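Local coordinates for cytochrome b5-domain protein (Methanococcoides burtonii, PDB 6VZ6) that binds a heme b group whose iron is held by two axial histidines, as in cytochrome b5, and probably serves in electron transfer, at residues L10-A24 with W38-D52. Numbering follows the deposited sequence. Where two conformers were deposited one is given.
With HEM (protoporphyrin IX containing Fe), chain B.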
ATOM      1  N   LEU A  10      -2.750   0.886  10.019  1.00 16.51           N
ATOM      2  CA  LEU A  10      -2.283   0.552   8.676  1.00 13.46           C
ATOM      3  C   LEU A  10      -1.052  -0.342   8.739  1.00 16.30           C
ATOM      4  O   LEU A  10      -0.872  -1.229   7.889  1.00 15.28           O
ATOM      5  CB  LEU A  10      -1.973   1.832   7.904  1.00 15.39           C
ATOM      6  CG  LEU A  10      -1.429   1.609   6.503  1.00 16.67           C
ATOM      7  CD1 LEU A  10      -2.466   0.892   5.643  1.00 17.82           C
ATOM      8  CD2 LEU A  10      -1.044   2.947   5.894  1.00 14.13           C
ATOM      9  N   ALA A  11      -0.192  -0.111   9.741  1.00 18.94           N
ATOM     10  CA  ALA A  11       1.051  -0.848   9.835  1.00 14.42           C
ATOM     11  C   ALA A  11       0.832  -2.347   9.972  1.00 14.88           C
ATOM     12  O   ALA A  11       1.730  -3.121   9.633  1.00 15.19           O
ATOM     13  CB  ALA A  11       1.862  -0.333  11.021  1.00 18.88           C
ATOM     14  N   LYS A  12      -0.345  -2.789  10.405  1.00 19.35           N
ATOM     15  CA  LYS A  12      -0.597  -4.225  10.470  1.00 18.59           C
ATOM     16  C   LYS A  12      -0.676  -4.862   9.087  1.00 22.80           C
ATOM     17  O   LYS A  12      -0.334  -6.040   8.920  1.00 21.08           O
ATOM     18  CB  LYS A  12      -1.896  -4.479  11.216  1.00 20.37           C
ATOM     19  CG  LYS A  12      -2.002  -5.853  11.844  1.00 46.09           C
ATOM     20  CD  LYS A  12      -3.354  -6.003  12.538  1.00 51.37           C
ATOM     21  CE  LYS A  12      -4.045  -7.310  12.173  1.00 45.22           C
ATOM     22  NZ  LYS A  12      -5.160  -7.636  13.120  1.00 53.83           N
ATOM     23  N   TYR A  13      -1.127  -4.116   8.086  1.00 18.00           N
ATOM     24  CA  TYR A  13      -1.456  -4.707   6.788  1.00 17.95           C
ATOM     25  C   TYR A  13      -0.256  -4.578   5.855  1.00 19.12           C
ATOM     26  O   TYR A  13      -0.262  -3.868   4.865  1.00 17.28           O
ATOM     27  CB  TYR A  13      -2.743  -4.073   6.252  1.00 12.75           C
ATOM     28  CG  TYR A  13      -3.807  -4.173   7.297  1.00 12.53           C
ATOM     29  CD1 TYR A  13      -4.316  -5.411   7.706  1.00 17.27           C
ATOM     30  CD2 TYR A  13      -4.256  -3.054   7.959  1.00 22.72           C
ATOM     31  CE1 TYR A  13      -5.250  -5.510   8.700  1.00 21.64           C
ATOM     32  CE2 TYR A  13      -5.209  -3.152   8.953  1.00 19.37           C
ATOM     33  CZ  TYR A  13      -5.696  -4.380   9.306  1.00 25.37           C
ATOM     34  OH  TYR A  13      -6.608  -4.473  10.320  1.00 21.45           O
ATOM     35  N   ASN A  14       0.792  -5.330   6.207  1.00 19.39           N
ATOM     36  CA  ASN A  14       2.074  -5.255   5.524  1.00 20.03           C
ATOM     37  C   ASN A  14       2.333  -6.473   4.653  1.00 16.27           C
ATOM     38  O   ASN A  14       3.460  -6.726   4.250  1.00 21.48           O
ATOM     39  CB  ASN A  14       3.204  -5.106   6.528  1.00 21.90           C
ATOM     40  CG  ASN A  14       3.371  -6.341   7.385  1.00 30.93           C
ATOM     41  OD1 ASN A  14       2.605  -7.289   7.278  1.00 21.77           O
ATOM     42  ND2 ASN A  14       4.395  -6.350   8.227  1.00 30.12           N
ATOM     43  N   GLY A  15       1.308  -7.242   4.345  1.00 18.75           N
ATOM     44  CA  GLY A  15       1.506  -8.319   3.404  1.00 16.32           C
ATOM     45  C   GLY A  15       2.175  -9.553   3.957  1.00 18.37           C
ATOM     46  O   GLY A  15       2.480 -10.464   3.182  1.00 23.11           O
ATOM     47  N   LYS A  16       2.390  -9.624   5.263  1.00 22.04           N
ATOM     48  CA  LYS A  16       3.089 -10.752   5.860  1.00 29.53           C
ATOM     49  C   LYS A  16       2.240 -11.430   6.928  1.00 24.67           C
ATOM     50  O   LYS A  16       1.397 -10.792   7.583  1.00 26.62           O
ATOM     51  CB  LYS A  16       4.424 -10.289   6.467  1.00 26.53           C
ATOM     52  CG  LYS A  16       5.414  -9.784   5.396  1.00 27.72           C
ATOM     53  CD  LYS A  16       6.639  -9.178   6.055  1.00 31.99           C
ATOM     54  CE  LYS A  16       7.521  -8.419   5.057  1.00 39.61           C
ATOM     55  NZ  LYS A  16       8.152  -9.341   4.067  1.00 50.98           N
ATOM     56  N   ASP A  17       2.493 -12.721   7.128  1.00 36.79           N
ATOM     57  CA  ASP A  17       1.970 -13.439   8.289  1.00 32.05           C
ATOM     58  C   ASP A  17       0.439 -13.555   8.242  1.00 25.66           C
ATOM     59  O   ASP A  17      -0.236 -13.520   9.272  1.00 23.04           O
ATOM     60  CB  ASP A  17       2.398 -12.767   9.600  1.00 50.11           C
ATOM     61  CG  ASP A  17       3.925 -12.636   9.757  1.00 55.47           C
ATOM     62  OD1 ASP A  17       4.689 -13.586   9.435  1.00 53.29           O
ATOM     63  OD2 ASP A  17       4.346 -11.563  10.243  1.00 47.40           O
ATOM     64  N   GLY A  18      -0.114 -13.716   7.061  1.00 18.85           N
ATOM     65  CA  GLY A  18      -1.560 -13.811   6.957  1.00 19.39           C
ATOM     66  C   GLY A  18      -2.289 -12.470   6.853  1.00 19.69           C
ATOM     67  O   GLY A  18      -3.520 -12.466   6.767  1.00 14.85           O
ATOM     68  N   GLU A  19      -1.567 -11.340   6.883  1.00 21.94           N
ATOM     69  CA  GLU A  19      -2.168 -10.032   6.652  1.00 14.23           C
ATOM     70  C   GLU A  19      -2.092  -9.638   5.182  1.00 14.75           C
ATOM     71  O   GLU A  19      -1.117  -9.925   4.492  1.00 15.39           O
ATOM     72  CB  GLU A  19      -1.480  -8.968   7.517  1.00 16.17           C
ATOM     73  CG  GLU A  19      -1.298  -9.346   8.965  1.00 31.75           C
ATOM     74  CD  GLU A  19      -2.598  -9.534   9.598  1.00 33.63           C
ATOM     75  OE1 GLU A  19      -3.505  -8.746   9.247  1.00 35.34           O
ATOM     76  OE2 GLU A  19      -2.738 -10.488  10.386  1.00 28.29           O
ATOM     77  N   LYS A  20      -3.131  -8.971   4.703  1.00 18.84           N
ATOM     78  CA  LYS A  20      -3.122  -8.411   3.353  1.00 19.30           C
ATOM     79  C   LYS A  20      -2.077  -7.304   3.238  1.00 13.38           C
ATOM     80  O   LYS A  20      -1.565  -6.798   4.238  1.00 13.75           O
ATOM     81  CB  LYS A  20      -4.496  -7.851   2.999  1.00 15.80           C
ATOM     82  CG  LYS A  20      -5.526  -8.961   2.684  1.00 19.38           C
ATOM     83  CD  LYS A  20      -6.859  -8.365   2.278  1.00 15.56           C
ATOM     84  CE  LYS A  20      -7.876  -9.496   1.964  1.00 19.34           C
ATOM     85  NZ  LYS A  20      -9.135  -8.973   1.398  1.00 23.62           N
ATOM     86  N   CYS A  21      -1.761  -6.940   2.005  1.00 15.84           N
ATOM     87  CA  CYS A  21      -0.757  -5.913   1.734  1.00 17.02           C
ATOM     88  C   CYS A  21      -1.452  -4.627   1.289  1.00 16.88           C
ATOM     89  O   CYS A  21      -1.941  -4.528   0.154  1.00 13.08           O
ATOM     90  CB  CYS A  21       0.254  -6.372   0.691  1.00 19.83           C
ATOM     91  SG  CYS A  21       1.674  -5.182   0.567  1.00 19.47           S
ATOM     92  N   TYR A  22      -1.538  -3.675   2.228  1.00 13.11           N
ATOM     93  CA  TYR A  22      -2.082  -2.338   2.004  1.00 10.86           C
ATOM     94  C   TYR A  22      -0.949  -1.325   2.028  1.00 16.05           C
ATOM     95  O   TYR A  22       0.088  -1.575   2.648  1.00 14.98           O
ATOM     96  CB  TYR A  22      -3.063  -1.930   3.102  1.00 13.25           C
ATOM     97  CG  TYR A  22      -4.344  -2.735   3.179  1.00 13.64           C
ATOM     98  CD1 TYR A  22      -4.704  -3.658   2.185  1.00 15.69           C
ATOM     99  CD2 TYR A  22      -5.199  -2.549   4.236  1.00 13.26           C
ATOM    100  CE1 TYR A  22      -5.920  -4.367   2.274  1.00 14.21           C
ATOM    101  CE2 TYR A  22      -6.387  -3.231   4.326  1.00 13.25           C
ATOM    102  CZ  TYR A  22      -6.735  -4.139   3.358  1.00 15.54           C
ATOM    103  OH  TYR A  22      -7.924  -4.754   3.544  1.00 17.62           O
ATOM    104  N   PHE A  23      -1.144  -0.197   1.343  1.00 12.58           N
ATOM    105  CA  PHE A  23      -0.304   0.976   1.584  1.00 10.73           C
ATOM    106  C   PHE A  23      -1.151   2.234   1.422  1.00 11.45           C
ATOM    107  O   PHE A  23      -2.284   2.189   0.960  1.00 13.83           O
ATOM    108  CB  PHE A  23       0.960   1.020   0.692  1.00 13.19           C
ATOM    109  CG  PHE A  23       0.697   0.965  -0.777  1.00 15.58           C
ATOM    110  CD1 PHE A  23       0.074   2.017  -1.424  1.00 15.07           C
ATOM    111  CD2 PHE A  23       1.106  -0.144  -1.530  1.00 16.55           C
ATOM    112  CE1 PHE A  23      -0.181   1.961  -2.790  1.00 13.96           C
ATOM    113  CE2 PHE A  23       0.883  -0.190  -2.899  1.00 14.34           C
ATOM    114  CZ  PHE A  23       0.208   0.853  -3.519  1.00 17.39           C
ATOM    115  N   ALA A  24      -0.615   3.365   1.844  1.00 15.05           N
ATOM    116  CA  ALA A  24      -1.298   4.632   1.642  1.00 11.16           C
ATOM    117  C   ALA A  24      -0.562   5.460   0.601  1.00 13.89           C
ATOM    118  O   ALA A  24       0.657   5.376   0.442  1.00 13.85           O
ATOM    119  CB  ALA A  24      -1.433   5.401   2.953  1.00 13.56           C
ATOM    120  N   TRP A  38       4.095  -7.287  -5.381  1.00 15.11           N
ATOM    121  CA  TRP A  38       4.001  -7.024  -3.952  1.00 15.97           C
ATOM    122  C   TRP A  38       3.938  -8.323  -3.161  1.00 22.01           C
ATOM    123  O   TRP A  38       3.355  -8.368  -2.080  1.00 22.84           O
ATOM    124  CB  TRP A  38       2.795  -6.134  -3.636  1.00 13.29           C
ATOM    125  CG  TRP A  38       3.072  -4.711  -4.005  1.00 14.94           C
ATOM    126  CD1 TRP A  38       2.855  -4.141  -5.213  1.00 17.42           C
ATOM    127  CD2 TRP A  38       3.639  -3.691  -3.169  1.00 13.50           C
ATOM    128  NE1 TRP A  38       3.240  -2.818  -5.192  1.00 19.54           N
ATOM    129  CE2 TRP A  38       3.734  -2.521  -3.951  1.00 16.80           C
ATOM    130  CE3 TRP A  38       4.048  -3.645  -1.824  1.00 16.71           C
ATOM    131  CZ2 TRP A  38       4.265  -1.325  -3.456  1.00 14.98           C
ATOM    132  CZ3 TRP A  38       4.577  -2.443  -1.330  1.00 15.71           C
ATOM    133  CH2 TRP A  38       4.664  -1.301  -2.136  1.00 15.42           C
ATOM    134  N   GLU A  39       4.593  -9.368  -3.656  1.00 22.10           N
ATOM    135  CA  GLU A  39       4.537 -10.662  -3.000  1.00 27.16           C
ATOM    136  C   GLU A  39       5.178 -10.566  -1.630  1.00 18.49           C
ATOM    137  O   GLU A  39       6.248  -9.962  -1.459  1.00 24.08           O
ATOM    138  CB  GLU A  39       5.250 -11.732  -3.841  1.00 35.47           C
ATOM    139  CG  GLU A  39       4.463 -12.159  -5.087  1.00 64.66           C
ATOM    140  CD  GLU A  39       4.988 -13.439  -5.741  1.00 74.28           C
ATOM    141  OE1 GLU A  39       6.219 -13.683  -5.735  1.00 68.57           O
ATOM    142  OE2 GLU A  39       4.157 -14.204  -6.272  1.00 69.50           O
ATOM    143  N   ASP A  40       4.508 -11.154  -0.647  1.00 23.46           N
ATOM    144  CA  ASP A  40       4.943 -11.124   0.742  1.00 25.83           C
ATOM    145  C   ASP A  40       5.121  -9.703   1.250  1.00 26.74           C
ATOM    146  O   ASP A  40       5.824  -9.477   2.244  1.00 24.88           O
ATOM    147  CB  ASP A  40       6.237 -11.934   0.925  1.00 33.70           C
ATOM    148  CG  ASP A  40       6.458 -12.379   2.367  1.00 51.50           C
ATOM    149  OD1 ASP A  40       5.485 -12.837   3.028  1.00 56.54           O
ATOM    150  OD2 ASP A  40       7.612 -12.257   2.841  1.00 57.20           O
ATOM    151  N   GLY A  41       4.471  -8.736   0.596  1.00 23.67           N
ATOM    152  CA  GLY A  41       4.508  -7.360   1.058  1.00 24.36           C
ATOM    153  C   GLY A  41       5.827  -6.660   0.796  1.00 24.29           C
ATOM    154  O   GLY A  41       6.123  -5.655   1.448  1.00 21.64           O
ATOM    155  N   ASP A  42       6.628  -7.165  -0.138  0.55 20.68           N
ATOM    156  CA  ASP A  42       7.942  -6.612  -0.449  0.55 21.18           C
ATOM    157  C   ASP A  42       7.934  -6.213  -1.920  0.55 22.89           C
ATOM    158  O   ASP A  42       7.687  -7.053  -2.788  0.55 24.42           O
ATOM    159  CB  ASP A  42       9.048  -7.629  -0.161  0.55 29.05           C
ATOM    160  CG  ASP A  42       9.194  -7.966   1.338  0.55 33.38           C
ATOM    161  OD1 ASP A  42       9.192  -7.032   2.181  0.55 31.27           O
ATOM    162  OD2 ASP A  42       9.334  -9.175   1.666  0.55 31.68           O
ATOM    163  N   HIS A  43       8.209  -4.937  -2.201  1.00 20.10           N
ATOM    164  CA  HIS A  43       8.171  -4.394  -3.551  1.00 17.86           C
ATOM    165  C   HIS A  43       9.595  -4.073  -3.993  1.00 19.36           C
ATOM    166  O   HIS A  43      10.194  -3.098  -3.519  1.00 14.93           O
ATOM    167  CB  HIS A  43       7.287  -3.158  -3.571  1.00 14.96           C
ATOM    168  CG  HIS A  43       7.030  -2.598  -4.934  1.00 17.41           C
ATOM    169  ND1 HIS A  43       6.517  -3.344  -5.970  1.00 16.65           N
ATOM    170  CD2 HIS A  43       7.130  -1.330  -5.403  1.00 16.52           C
ATOM    171  CE1 HIS A  43       6.343  -2.571  -7.030  1.00 19.07           C
ATOM    172  NE2 HIS A  43       6.732  -1.345  -6.718  1.00 15.73           N
ATOM    173  N   GLN A  44      10.129  -4.897  -4.890  1.00 18.06           N
ATOM    174  CA  GLN A  44      11.417  -4.645  -5.535  1.00 21.86           C
ATOM    175  C   GLN A  44      12.565  -4.491  -4.542  1.00 20.23           C
ATOM    176  O   GLN A  44      13.528  -3.769  -4.815  1.00 22.76           O
ATOM    177  CB  GLN A  44      11.347  -3.380  -6.406  1.00 19.79           C
ATOM    178  CG  GLN A  44      10.303  -3.446  -7.511  1.00 21.56           C
ATOM    179  CD  GLN A  44      10.670  -4.447  -8.593  1.00 30.80           C
ATOM    180  OE1 GLN A  44      11.598  -4.214  -9.384  1.00 32.30           O
ATOM    181  NE2 GLN A  44       9.962  -5.570  -8.626  1.00 35.41           N
ATOM    182  N   GLY A  45      12.464  -5.125  -3.382  1.00 20.82           N
ATOM    183  CA  GLY A  45      13.524  -5.083  -2.393  1.00 21.17           C
ATOM    184  C   GLY A  45      13.699  -3.754  -1.717  1.00 20.11           C
ATOM    185  O   GLY A  45      14.646  -3.588  -0.948  1.00 22.73           O
ATOM    186  N   MET A  46      12.820  -2.789  -1.988  1.00 21.49           N
ATOM    187  CA  MET A  46      12.987  -1.440  -1.482  1.00 18.43           C
ATOM    188  C   MET A  46      11.806  -0.915  -0.708  1.00 24.67           C
ATOM    189  O   MET A  46      11.997  -0.000   0.089  1.00 21.09           O
ATOM    190  CB  MET A  46      13.249  -0.469  -2.638  1.00 29.88           C
ATOM    191  CG  MET A  46      14.652  -0.615  -3.263  1.00 24.31           C
ATOM    192  SD  MET A  46      14.824   0.600  -4.514  1.00 24.56           S
ATOM    193  CE  MET A  46      14.752   2.092  -3.545  1.00 21.17           C
ATOM    194  N   HIS A  47      10.595  -1.441  -0.916  1.00 21.87           N
ATOM    195  CA  HIS A  47       9.410  -0.924  -0.260  1.00 21.51           C
ATOM    196  C   HIS A  47       8.617  -2.036   0.386  1.00 21.05           C
ATOM    197  O   HIS A  47       8.593  -3.175  -0.088  1.00 19.03           O
ATOM    198  CB  HIS A  47       8.534  -0.193  -1.267  1.00 20.62           C
ATOM    199  CG  HIS A  47       9.310   0.698  -2.182  1.00 19.19           C
ATOM    200  ND1 HIS A  47       9.723   1.965  -1.815  1.00 19.92           N
ATOM    201  CD2 HIS A  47       9.810   0.488  -3.416  1.00 22.13           C
ATOM    202  CE1 HIS A  47      10.409   2.514  -2.798  1.00 16.65           C
ATOM    203  NE2 HIS A  47      10.468   1.638  -3.784  1.00 21.88           N
ATOM    204  N   GLU A  48       7.947  -1.678   1.475  1.00 18.84           N
ATOM    205  CA  GLU A  48       7.107  -2.630   2.174  1.00 30.20           C
ATOM    206  C   GLU A  48       5.715  -2.055   2.400  1.00 17.96           C
ATOM    207  O   GLU A  48       5.525  -0.844   2.548  1.00 17.29           O
ATOM    208  CB  GLU A  48       7.726  -3.031   3.513  1.00 35.46           C
ATOM    209  CG  GLU A  48       9.244  -3.027   3.547  1.00 66.99           C
ATOM    210  CD  GLU A  48       9.792  -3.106   4.979  1.00 90.20           C
ATOM    211  OE1 GLU A  48       8.987  -3.078   5.944  1.00 67.51           O
ATOM    212  OE2 GLU A  48      11.032  -3.182   5.138  1.00 81.57           O
ATOM    213  N   GLY A  49       4.730  -2.949   2.446  1.00 21.13           N
ATOM    214  CA  GLY A  49       3.374  -2.562   2.725  1.00 16.42           C
ATOM    215  C   GLY A  49       3.253  -2.117   4.161  1.00 20.11           C
ATOM    216  O   GLY A  49       4.185  -2.207   4.959  1.00 16.61           O
ATOM    217  N   GLY A  50       2.052  -1.634   4.498  1.00 15.41           N
ATOM    218  CA  GLY A  50       1.731  -1.179   5.838  1.00 19.01           C
ATOM    219  C   GLY A  50       2.069   0.269   6.147  1.00 19.50           C
ATOM    220  O   GLY A  50       1.928   0.689   7.308  1.00 12.75           O
ATOM    221  N   ILE A  51       2.452   1.054   5.140  1.00 14.98           N
ATOM    222  CA  ILE A  51       3.060   2.371   5.309  1.00 19.71           C
ATOM    223  C   ILE A  51       2.430   3.340   4.314  1.00 15.94           C
ATOM    224  O   ILE A  51       2.001   2.944   3.221  1.00 14.86           O
ATOM    225  CB  ILE A  51       4.598   2.312   5.019  1.00 24.77           C
ATOM    226  CG1 ILE A  51       5.281   1.280   5.926  1.00 35.48           C
ATOM    227  CG2 ILE A  51       5.264   3.659   5.187  1.00 35.08           C
ATOM    228  CD1 ILE A  51       4.982   1.506   7.387  1.00 43.87           C
ATOM    229  N   ASP A  52       2.479   4.629   4.661  1.00 13.95           N
ATOM    230  CA  ASP A  52       2.157   5.699   3.730  1.00 13.03           C
ATOM    231  C   ASP A  52       3.349   5.888   2.807  1.00 16.29           C
ATOM    232  O   ASP A  52       4.412   6.371   3.230  1.00 14.82           O
ATOM    233  CB  ASP A  52       1.861   6.975   4.499  1.00 16.30           C
ATOM    234  CG  ASP A  52       1.469   8.114   3.597  1.00 14.60           C
ATOM    235  OD1 ASP A  52       1.687   8.036   2.345  1.00 12.43           O
ATOM    236  OD2 ASP A  52       0.939   9.093   4.174  1.00 15.63           O
TER
HETATM  237  CHA HEM B 101       4.937  -1.303 -10.472  1.00 21.03           C
HETATM  238  CHB HEM B 101       9.472  -0.537  -9.187  1.00 15.97           C
HETATM  239  CHC HEM B 101       8.059   2.245  -5.543  1.00 15.68           C
HETATM  240  CHD HEM B 101       3.502   0.907  -6.453  1.00 13.29           C
HETATM  241  C1A HEM B 101       6.295  -1.249 -10.508  1.00 21.25           C
HETATM  242  C2A HEM B 101       7.128  -1.705 -11.592  1.00 22.01           C
HETATM  243  C3A HEM B 101       8.402  -1.505 -11.211  1.00 23.62           C
HETATM  244  C4A HEM B 101       8.378  -0.912  -9.892  1.00 18.30           C
HETATM  245  CMA HEM B 101       9.714  -1.796 -11.966  1.00 20.71           C
HETATM  246  CAA HEM B 101       6.557  -2.320 -12.899  1.00 22.62           C
HETATM  247  CBA HEM B 101       7.245  -1.821 -14.157  1.00 58.45           C
HETATM  248  CGA HEM B 101       6.646  -0.501 -14.485  1.00 48.43           C
HETATM  249  O1A HEM B 101       5.453  -0.355 -14.153  1.00 53.66           O
HETATM  250  O2A HEM B 101       7.354   0.378 -15.058  1.00 52.87           O
HETATM  251  C1B HEM B 101       9.458   0.274  -8.099  1.00 19.91           C
HETATM  252  C2B HEM B 101      10.639   0.669  -7.449  1.00 23.13           C
HETATM  253  C3B HEM B 101      10.316   1.457  -6.435  1.00 20.05           C
HETATM  254  C4B HEM B 101       8.868   1.549  -6.395  1.00 17.75           C
HETATM  255  CMB HEM B 101      12.055   0.291  -7.900  1.00 22.46           C
HETATM  256  CAB HEM B 101      11.443   2.144  -5.637  1.00 24.59           C
HETATM  257  CBB HEM B 101      11.283   3.418  -5.254  1.00 19.15           C
HETATM  258  C1C HEM B 101       6.691   2.146  -5.483  1.00 17.52           C
HETATM  259  C2C HEM B 101       5.824   2.867  -4.561  1.00 19.40           C
HETATM  260  C3C HEM B 101       4.556   2.482  -4.807  1.00 14.86           C
HETATM  261  C4C HEM B 101       4.592   1.524  -5.900  1.00 14.61           C
HETATM  262  CMC HEM B 101       6.353   3.845  -3.497  1.00 14.74           C
HETATM  263  CAC HEM B 101       3.197   2.881  -4.150  1.00 20.22           C
HETATM  264  CBC HEM B 101       2.955   4.069  -3.629  1.00 23.64           C
HETATM  265  C1D HEM B 101       3.493   0.129  -7.580  1.00 19.73           C
HETATM  266  C2D HEM B 101       2.358  -0.598  -8.128  1.00 17.98           C
HETATM  267  C3D HEM B 101       2.745  -1.188  -9.255  1.00 16.48           C
HETATM  268  C4D HEM B 101       4.142  -0.881  -9.422  1.00 17.07           C
HETATM  269  CMD HEM B 101       0.936  -0.615  -7.513  1.00 17.49           C
HETATM  270  CAD HEM B 101       1.922  -2.082 -10.221  1.00 15.33           C
HETATM  271  CBD HEM B 101       1.927  -3.505  -9.667  1.00 18.22           C
HETATM  272  CGD HEM B 101       1.230  -4.493 -10.580  1.00 21.43           C
HETATM  273  O1D HEM B 101       1.044  -5.663 -10.186  1.00 17.20           O
HETATM  274  O2D HEM B 101       0.784  -4.090 -11.674  1.00 19.97           O
HETATM  275  NA  HEM B 101       7.073  -0.758  -9.498  1.00 19.34           N
HETATM  276  NB  HEM B 101       8.382   0.796  -7.421  1.00 17.82           N
HETATM  277  NC  HEM B 101       5.903   1.358  -6.302  1.00 17.14           N
HETATM  278  ND  HEM B 101       4.574  -0.079  -8.390  1.00 17.39           N
HETATM  279 FE   HEM B 101       6.486   0.326  -7.950  1.00 15.96          FE
HETATM  280  O   HOH W   1       4.876 -13.780   5.686  1.00 41.67           O
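The ammonium group of K16 reaches over to D40 and D42 and is gripped by three acceptors. In the conformer described, NZ donates to D42 OD2 at 2.7 Å, on the syn side though tilted out of the carboxylate plane, and to D40 O at 3.0 Å; a weak bond to D40 OD2 completes the salt-bridge network. The chain runs extended and bends only at its last torsion (chi4 -67°), which turns NZ toward both carboxylates. A methionine in its place would probably cost both aspartates this counter-charge and D40 O this donor. Close by, a water links D17 N to D40 OD1.

Backbone bonds join strand 22-25, at the rim of the main sheet, to the chain leaving the 42-48 hairpin. G50 N meets Y22 O almost straight (2.7 Å, 177°), and A24 N donates to I51 O at 3.0 Å. G41, G49 and G50 let the backbones close in, with G41 CA 3.4 Å from N14 O.

This is the cytochrome b5-type heme domain, and the apolar contacts lead to its pocket. C21 SG lies obliquely beside W38, 3.7 Å from CE3. F23 puts CE2 over one W38 face, 3.6 Å from CZ2, the rings inclined at 42°, while the heme vinyl carbon CAC covers a face of F23. Against W38's opposite face packs CB of H43, whose NE2 binds the heme iron with H62 as the second axial ligand.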